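Local coordinates for sugar ABC transporter (Sugar-binding protein) (Bacillus halodurans, PDB 4YO7), which binds myo-inositol in the crystal and probably serves as the carbohydrate-capturing, solute-binding component of an ABC transporter, at residues Val94-Phe97 / Ile98-Val102; Lys67-Ala70 / Ala71-Asp75; Pro109-Thr112 / Thr113-Val116; Asp117-Asn120 / Met121-Ala125. All coordinates share one frame; numbering follows the deposited sequence. Where two conformers were deposited one is given.

Overall arrangement
All four contacts are short-range and lie in one lobe of the binding protein, the one built on the parallel sheet that contains strands 46-52, 76-82, 104-107 and 129-132. Contacts 3 and 4 follow each other along helix 112-125, their centres about 12 Å apart; contact 3 caps its start. Contact 1 closes the neighbouring helix 87-100 and packs on contact 4, Val94 CG1 lying 3.4 Å from Val122 CG2. Contact 2, which ends helix 57-70, stands apart, its centre about 20 Å from that of contact 1. Contact 3 comes nearest the bound inositol, the Pro109 side chain being about 8 Å from it; the others are remote from the pocket.

Contact 1 (Val94-Phe97 / Ile98-Val102); sequences VENF and ISRNV
Asn96 swings its CG anti to the backbone N (chi1 -180°), while Arg100, one turn on, runs extended from CG to NE, and the amide oxygen meets the guanidinium at its edge. Asn96 OD1 accepts from Arg100 NE at 2.8 Å, nearly in the guanidinium plane, although the two flat groups are turned 66° against each other. A water accepts from Asn96 ND2 at 3.3 Å and, weakly, from Arg100 NH2. Arg100 has two conformers, and its bond to Asn96 OD1 and the shared water are described for one, so they are less certain. Replacing Asn96 with an alanine would probably leave Arg100 NE without this acceptor and its guanidinium freer to turn.

The Asn96 carbonyl oxygen carries two donors on one face of its plane: the helical Arg100 N, and Ser99 OG at 3.0 Å. Just beyond, helix 87-100 ends in a Schellman motif. Asn101 takes a positive phi, Val102 N bonds almost straight to Phe97 O (3.2 Å), and inside that loop Asn101 N reaches back to Ile98 O at 2.9 Å. The reversal lays Val102 CG2 against Phe97 CB, 3.9 Å away, and the Phe97 ring packs on Ile79 and Ser81 of strand 76-82. On another side of the helix Val94 CG1 approaches Ile98 CD1 at 4.2 Å, and both side chains also touch Met121 of helix 112-125.

Contact 2 (Lys67-Ala70 / Ala71-Asp75); sequences KEEA and ANYPD
Tyr73 folds back over the end of helix 57-70 to reach Glu69. Its CB lies 3.8 Å from Ala70 O, which sits at the ring edge. Next along the ring, CD2 and CE2 pass close to the Glu69 carbonyl oxygen, CE2 at 3.2 Å, while the CB of Asn72 covers part of one ring face near its rim. At the tip, OH donates to Glu69 OE2 over 2.8 Å, using the anti lone pair of the carboxylate, whose plane is turned 54° from the ring.

Glu69 comes to this meeting by leaving its backbone with CG anti to N and then bending at chi2 (64°), which curls the carboxylate back toward the turn. Asn72 ND2 adds a weak bond to the same OE2 at 3.4 Å. A phenylalanine at Tyr73 would probably leave Glu69 OE2 without its hydroxyl donor and the carboxylate less firmly fixed in rotation.

The backbone beneath is a type I beta turn from Ala70 to Tyr73, closed by Tyr73 N to Ala70 O at 3.2 Å; Asn72 N likewise bonds to Glu69 O at 2.9 Å. Glu69 OE2 also forms a salt bridge with Lys293, and both Glu69 and Tyr73 pack on helix 284-299, while Ala70 faces Phe78 and Phe80 of strand 76-82, the strand into which the loop leads.

Contact 3 (Pro109-Thr112 / Thr113-Val116); sequences PVDT and TSAV
Asp111 is the N-cap of helix 112-125, and its carboxylate takes up the amide groups that begin the first turn. OD2 receives Ser114 N at 2.8 Å along a nearly straight N-H bond (172°), approached on its syn side but 34° out of the carboxylate plane. Thr113 N makes a second, weaker bond to the same oxygen at 2.9 Å. The other oxygen, OD1, lies 2.9 Å from Ser114 OG, a weak pairing. The negative carboxylate thus stands where the helix dipole is positive, which would be expected to stabilise its ionised form.

What puts the carboxylate there is the first torsion: Asp111 CG stands between its backbone N and carbonyl carbon (chi1 73°), turned over the start of the helix. Its own carbonyl oxygen accepts from Ala115 N at 3.1 Å, opening the helical bonding pattern. A water adjoins both partners of the cap, hydrogen-bonding to Ser114 OG at 2.7 Å and accepting from Asp111 N.

Farther out, Ser87 of helix 87-100 touches both Asp111 and Ser114, while Gln90 holds Val110 N. Pro109 O accepts from Arg134, a residue of the inositol pocket, and this ties the loop after strand 104-107 to the binding site. Phe136 packs on Pro109, Thr112 and Ala115. Beside it, the Pro109 ring rests on the helix start, CB lying 3.7 Å from Ala115 CB.

Contact 4 (Asp117-Asn120 / Met121-Ala125); sequences DIVN and MVNDA
The amide of Asn123 lies alongside Val119, both side chains pointing the same way. Above one side of the amide plane sit two Val119 atoms: the methyl CG1, 3.4 Å from ND2, and the carbonyl oxygen, 3.2 Å from CG. That oxygen is not bonded to the amide nitrogen; it is used instead by Asn123 N, at 2.8 Å and with an N-H angle of 165°. Beyond ND2, a water accepts from Asn123 ND2 at 2.7 Å and donates at the same length to Asn120 OD1, bridging the two asparagines. ND2 also donates to the carbonyl of Gln141, and these two bonds probably fix the rotation of the amide.

Elsewhere on the turn, Ile118 CG2 and Val122 CG2 meet loosely at 4.4 Å, and both side chains also rest on Ile129. Met121, present as selenomethionine, leaves with CG anti to its backbone N (chi1 -177°), which sets SE beside Glu95 CG; the bend at chi3 turns CE toward Val94, and the side chain also packs on Met91 and Ile98.

Met121 thus meets helix 87-100, Ile118 and Val119 meet strand 129-132, and Val122 touches both. Val122 N bonds to Ile118 O at 3.0 Å, nearly along the carbonyl direction, as part of the regular helix. This is the helix of the beta-alpha-beta crossover from strand 104-107 to strand 129-132, the repeating unit of the Rossmann-like lobes in periplasmic binding proteins.

Contact 1 (Val94-Phe97 / Ile98-Val102)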
# COMPACT_ATOMS: atom_id res chain seq x y z
N VAL A 94 -15.95 0.51 -13.60
CA VAL A 94 -15.16 0.40 -14.83
C VAL A 94 -16.05 0.22 -16.06
O VAL A 94 -15.81 0.86 -17.09
CB VAL A 94 -14.14 -0.74 -14.69
CG1 VAL A 94 -13.41 -1.01 -16.00
CG2 VAL A 94 -13.14 -0.36 -13.62
N GLU A 95 -17.07 -0.61 -15.96
CA GLU A 95 -18.01 -0.79 -17.07
C GLU A 95 -18.69 0.54 -17.44
O GLU A 95 -18.93 0.82 -18.62
CB GLU A 95 -19.06 -1.84 -16.71
CG GLU A 95 -18.49 -3.26 -16.71
CD GLU A 95 -19.44 -4.29 -16.11
OE1 GLU A 95 -20.50 -3.90 -15.57
OE2 GLU A 95 -19.12 -5.49 -16.16
N ASN A 96 -19.03 1.34 -16.44
CA ASN A 96 -19.60 2.66 -16.66
C ASN A 96 -18.61 3.58 -17.36
O ASN A 96 -18.97 4.29 -18.30
CB ASN A 96 -20.06 3.28 -15.33
CG ASN A 96 -20.67 4.66 -15.51
OD1 ASN A 96 -20.00 5.65 -15.33
ND2 ASN A 96 -21.93 4.71 -15.87
N PHE A 97 -17.36 3.56 -16.92
CA PHE A 97 -16.33 4.35 -17.60
C PHE A 97 -16.18 3.94 -19.07
O PHE A 97 -16.04 4.79 -19.93
CB PHE A 97 -14.98 4.21 -16.91
CG PHE A 97 -14.93 4.69 -15.48
CD1 PHE A 97 -15.79 5.65 -14.98
CD2 PHE A 97 -13.94 4.18 -14.65
CE1 PHE A 97 -15.69 6.06 -13.65
CE2 PHE A 97 -13.84 4.59 -13.34
CZ PHE A 97 -14.70 5.53 -12.85
N ILE A 98 -16.22 2.64 -19.37
CA ILE A 98 -16.16 2.18 -20.75
C ILE A 98 -17.38 2.67 -21.52
O ILE A 98 -17.23 3.18 -22.63
CB ILE A 98 -16.08 0.66 -20.81
CG1 ILE A 98 -14.73 0.21 -20.26
CG2 ILE A 98 -16.28 0.17 -22.23
CD1 ILE A 98 -14.62 -1.29 -20.03
N SER A 99 -18.55 2.55 -20.94
CA SER A 99 -19.76 2.93 -21.66
C SER A 99 -19.85 4.43 -21.95
O SER A 99 -20.47 4.84 -22.94
CB SER A 99 -20.99 2.46 -20.92
OG SER A 99 -21.32 3.25 -19.80
N ARG A 100 -19.23 5.23 -21.09
CA ARG A 100 -19.12 6.68 -21.26
C ARG A 100 -18.06 7.07 -22.29
O ARG A 100 -18.01 8.23 -22.72
CB ARG A 100 -18.74 7.35 -19.92
CG ARG A 100 -19.81 7.47 -18.88
CD ARG A 100 -19.12 7.91 -17.59
NE ARG A 100 -20.07 8.23 -16.51
CZ ARG A 100 -20.52 9.45 -16.24
NH1 ARG A 100 -20.12 10.49 -16.95
NH2 ARG A 100 -21.39 9.62 -15.24
N ASN A 101 -17.21 6.11 -22.64
CA ASN A 101 -16.06 6.30 -23.51
C ASN A 101 -15.06 7.31 -22.96
O ASN A 101 -14.63 8.23 -23.67
CB ASN A 101 -16.49 6.68 -24.94
CG ASN A 101 -15.45 6.31 -25.97
OD1 ASN A 101 -14.67 5.37 -25.76
ND2 ASN A 101 -15.41 7.04 -27.08
N VAL A 102 -14.70 7.16 -21.69
CA VAL A 102 -13.67 8.02 -21.11
C VAL A 102 -12.35 7.84 -21.85
O VAL A 102 -12.13 6.87 -22.57
CB VAL A 102 -13.45 7.75 -19.60
CG1 VAL A 102 -14.76 7.92 -18.80
CG2 VAL A 102 -12.85 6.36 -19.37
O HOH W 1 -23.56 7.47 -15.15

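Contact 2 (Lys67-Ala70 / Ala71-Asp75)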
# COMPACT_ATOMS: atom_id res chain seq x y z
N LYS A 67 -6.53 14.17 -6.52
CA LYS A 67 -7.44 15.29 -6.70
C LYS A 67 -6.68 16.62 -6.85
O LYS A 67 -7.05 17.47 -7.66
CB LYS A 67 -8.43 15.35 -5.53
CG LYS A 67 -9.40 14.19 -5.54
CD LYS A 67 -10.46 14.33 -4.46
CE LYS A 67 -11.52 13.23 -4.57
NZ LYS A 67 -12.64 13.40 -3.59
N GLU A 68 -5.62 16.80 -6.07
CA GLU A 68 -4.82 18.01 -6.18
C GLU A 68 -4.16 18.13 -7.55
O GLU A 68 -4.13 19.22 -8.16
CB GLU A 68 -3.75 18.04 -5.08
CG GLU A 68 -4.25 18.44 -3.71
CD GLU A 68 -4.02 19.91 -3.38
OE1 GLU A 68 -3.32 20.61 -4.14
OE2 GLU A 68 -4.55 20.36 -2.34
N GLU A 69 -3.62 17.02 -8.05
CA GLU A 69 -2.97 17.04 -9.36
C GLU A 69 -3.99 17.25 -10.48
O GLU A 69 -3.73 17.97 -11.44
CB GLU A 69 -2.17 15.76 -9.57
CG GLU A 69 -1.43 15.69 -10.89
CD GLU A 69 -0.36 16.74 -11.05
OE1 GLU A 69 0.32 17.08 -10.05
OE2 GLU A 69 -0.17 17.21 -12.19
N ALA A 70 -5.17 16.65 -10.33
CA ALA A 70 -6.21 16.71 -11.37
C ALA A 70 -6.66 18.16 -11.62
O ALA A 70 -7.07 18.51 -12.73
CB ALA A 70 -7.38 15.87 -10.96
N ALA A 71 -6.56 19.00 -10.59
CA ALA A 71 -6.93 20.40 -10.68
C ALA A 71 -6.03 21.19 -11.64
O ALA A 71 -6.37 22.29 -12.04
CB ALA A 71 -6.91 21.04 -9.30
N ASN A 72 -4.89 20.61 -12.02
CA ASN A 72 -3.98 21.26 -12.94
C ASN A 72 -4.39 21.15 -14.41
O ASN A 72 -3.75 21.73 -15.28
CB ASN A 72 -2.57 20.69 -12.78
CG ASN A 72 -1.94 21.08 -11.45
OD1 ASN A 72 -2.13 22.19 -10.97
ND2 ASN A 72 -1.19 20.17 -10.85
N TYR A 73 -5.47 20.40 -14.68
CA TYR A 73 -5.87 20.10 -16.05
C TYR A 73 -7.30 20.51 -16.36
O TYR A 73 -8.21 19.69 -16.28
CB TYR A 73 -5.70 18.59 -16.32
CG TYR A 73 -4.33 18.11 -15.98
CD1 TYR A 73 -3.29 18.26 -16.88
CD2 TYR A 73 -4.05 17.57 -14.75
CE1 TYR A 73 -2.01 17.84 -16.57
CE2 TYR A 73 -2.79 17.16 -14.42
CZ TYR A 73 -1.77 17.28 -15.33
OH TYR A 73 -0.50 16.87 -14.99
N PRO A 74 -7.51 21.77 -16.74
CA PRO A 74 -8.86 22.31 -16.88
C PRO A 74 -9.58 21.78 -18.10
O PRO A 74 -10.79 21.93 -18.20
CB PRO A 74 -8.63 23.83 -16.96
CG PRO A 74 -7.24 23.99 -17.43
CD PRO A 74 -6.47 22.81 -16.93
N ASP A 75 -8.85 21.16 -19.01
CA ASP A 75 -9.44 20.52 -20.18
C ASP A 75 -9.87 19.08 -19.90
O ASP A 75 -10.32 18.39 -20.81
CB ASP A 75 -8.45 20.56 -21.36
CG ASP A 75 -7.06 20.02 -21.02
OD1 ASP A 75 -6.59 20.13 -19.85
OD2 ASP A 75 -6.41 19.50 -21.95
O HOH W 2 -9.52 18.82 -13.74

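Contact 3 (Pro109-Thr112 / Thr113-Val116)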
# COMPACT_ATOMS: atom_id res chain seq x y z
N PRO A 109 -6.74 -1.86 -7.75
CA PRO A 109 -7.65 -3.03 -7.75
C PRO A 109 -8.02 -3.56 -6.38
O PRO A 109 -7.17 -3.73 -5.54
CB PRO A 109 -6.87 -4.13 -8.47
CG PRO A 109 -5.59 -3.53 -8.92
CD PRO A 109 -5.50 -2.11 -8.53
N VAL A 110 -9.30 -3.87 -6.22
CA VAL A 110 -9.80 -4.49 -5.01
C VAL A 110 -9.16 -5.85 -4.77
O VAL A 110 -8.80 -6.17 -3.64
CB VAL A 110 -11.33 -4.58 -5.07
CG1 VAL A 110 -11.90 -5.47 -3.94
CG2 VAL A 110 -11.90 -3.17 -5.02
N ASP A 111 -8.98 -6.64 -5.81
CA ASP A 111 -8.34 -7.95 -5.64
C ASP A 111 -7.67 -8.40 -6.93
O ASP A 111 -7.93 -7.87 -7.99
CB ASP A 111 -9.35 -8.99 -5.15
CG ASP A 111 -10.34 -9.43 -6.22
OD1 ASP A 111 -11.49 -8.99 -6.15
OD2 ASP A 111 -9.97 -10.21 -7.12
N THR A 112 -6.77 -9.36 -6.80
CA THR A 112 -5.88 -9.68 -7.91
C THR A 112 -6.56 -10.52 -8.98
O THR A 112 -6.07 -10.61 -10.08
CB THR A 112 -4.65 -10.42 -7.43
OG1 THR A 112 -5.08 -11.56 -6.68
CG2 THR A 112 -3.80 -9.50 -6.56
N THR A 113 -7.69 -11.13 -8.64
CA THR A 113 -8.42 -11.94 -9.60
C THR A 113 -9.27 -11.07 -10.51
O THR A 113 -9.16 -11.14 -11.74
CB THR A 113 -9.30 -12.98 -8.87
OG1 THR A 113 -8.45 -13.88 -8.16
CG2 THR A 113 -10.13 -13.79 -9.85
N SER A 114 -10.08 -10.20 -9.92
CA SER A 114 -10.95 -9.33 -10.72
C SER A 114 -10.12 -8.30 -11.48
O SER A 114 -10.54 -7.84 -12.55
CB SER A 114 -12.00 -8.64 -9.84
OG SER A 114 -11.44 -7.82 -8.85
N ALA A 115 -8.94 -7.96 -10.96
CA ALA A 115 -8.03 -7.04 -11.65
C ALA A 115 -7.79 -7.52 -13.09
O ALA A 115 -7.72 -6.71 -14.02
CB ALA A 115 -6.72 -6.93 -10.92
N VAL A 116 -7.60 -8.82 -13.26
CA VAL A 116 -7.32 -9.35 -14.60
C VAL A 116 -8.52 -9.16 -15.53
O VAL A 116 -8.37 -8.76 -16.68
CB VAL A 116 -6.95 -10.86 -14.55
CG1 VAL A 116 -6.73 -11.44 -15.95
CG2 VAL A 116 -5.70 -11.03 -13.71
O HOH W 3 -10.07 -5.46 -8.64
O HOH W 4 -7.49 -12.68 -5.79

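Contact 4 (Asp117-Asn120 / Met121-Ala125)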
# COMPACT_ATOMS: atom_id res chain seq x y z
N ASP A 117 -9.71 -9.45 -15.02
CA ASP A 117 -10.92 -9.24 -15.82
C ASP A 117 -11.11 -7.76 -16.19
O ASP A 117 -11.53 -7.44 -17.31
CB ASP A 117 -12.14 -9.74 -15.06
CG ASP A 117 -12.08 -11.23 -14.78
OD1 ASP A 117 -11.60 -11.99 -15.63
OD2 ASP A 117 -12.50 -11.62 -13.68
N ILE A 118 -10.81 -6.88 -15.24
CA ILE A 118 -10.90 -5.44 -15.48
C ILE A 118 -9.94 -5.01 -16.59
O ILE A 118 -10.34 -4.33 -17.53
CB ILE A 118 -10.60 -4.66 -14.18
CG1 ILE A 118 -11.79 -4.80 -13.22
CG2 ILE A 118 -10.30 -3.18 -14.47
CD1 ILE A 118 -11.55 -4.22 -11.82
N VAL A 119 -8.67 -5.39 -16.48
CA VAL A 119 -7.71 -5.02 -17.51
C VAL A 119 -8.08 -5.60 -18.87
O VAL A 119 -8.00 -4.92 -19.89
CB VAL A 119 -6.28 -5.44 -17.10
CG1 VAL A 119 -5.30 -5.18 -18.23
CG2 VAL A 119 -5.85 -4.66 -15.90
N ASN A 120 -8.54 -6.85 -18.90
CA ASN A 120 -8.97 -7.45 -20.16
C ASN A 120 -10.09 -6.67 -20.82
O ASN A 120 -10.06 -6.42 -22.03
CB ASN A 120 -9.41 -8.90 -19.94
CG ASN A 120 -8.25 -9.84 -19.69
OD1 ASN A 120 -7.12 -9.58 -20.12
ND2 ASN A 120 -8.52 -10.95 -19.02
N MSE A 121 -11.07 -6.28 -20.01
CA MSE A 121 -12.23 -5.56 -20.50
C MSE A 121 -11.87 -4.18 -21.04
O MSE A 121 -12.35 -3.77 -22.11
CB MSE A 121 -13.25 -5.46 -19.36
CG MSE A 121 -14.52 -4.81 -19.73
SE MSE A 121 -15.79 -4.99 -18.25
CE MSE A 121 -14.87 -4.19 -16.75
N VAL A 122 -11.02 -3.45 -20.30
CA VAL A 122 -10.67 -2.11 -20.69
C VAL A 122 -9.76 -2.20 -21.92
O VAL A 122 -9.92 -1.42 -22.84
CB VAL A 122 -10.01 -1.33 -19.52
CG1 VAL A 122 -9.59 0.06 -19.94
CG2 VAL A 122 -10.99 -1.23 -18.40
N ASN A 123 -8.83 -3.15 -21.94
CA ASN A 123 -8.02 -3.36 -23.16
C ASN A 123 -8.90 -3.63 -24.39
O ASN A 123 -8.67 -3.06 -25.47
CB ASN A 123 -7.04 -4.50 -23.00
CG ASN A 123 -5.84 -4.16 -22.14
OD1 ASN A 123 -5.46 -3.00 -21.97
ND2 ASN A 123 -5.21 -5.20 -21.63
N ASP A 124 -9.90 -4.50 -24.24
CA ASP A 124 -10.81 -4.80 -25.37
C ASP A 124 -11.54 -3.55 -25.81
O ASP A 124 -11.84 -3.42 -26.98
CB ASP A 124 -11.83 -5.89 -25.01
CG ASP A 124 -11.21 -7.28 -24.97
OD1 ASP A 124 -10.11 -7.48 -25.52
OD2 ASP A 124 -11.85 -8.18 -24.40
N ALA A 125 -11.80 -2.62 -24.89
CA ALA A 125 -12.50 -1.37 -25.20
C ALA A 125 -11.59 -0.36 -25.89
O ALA A 125 -12.06 0.66 -26.39
CB ALA A 125 -13.10 -0.75 -23.93
O HOH W 5 -5.63 -7.87 -21.66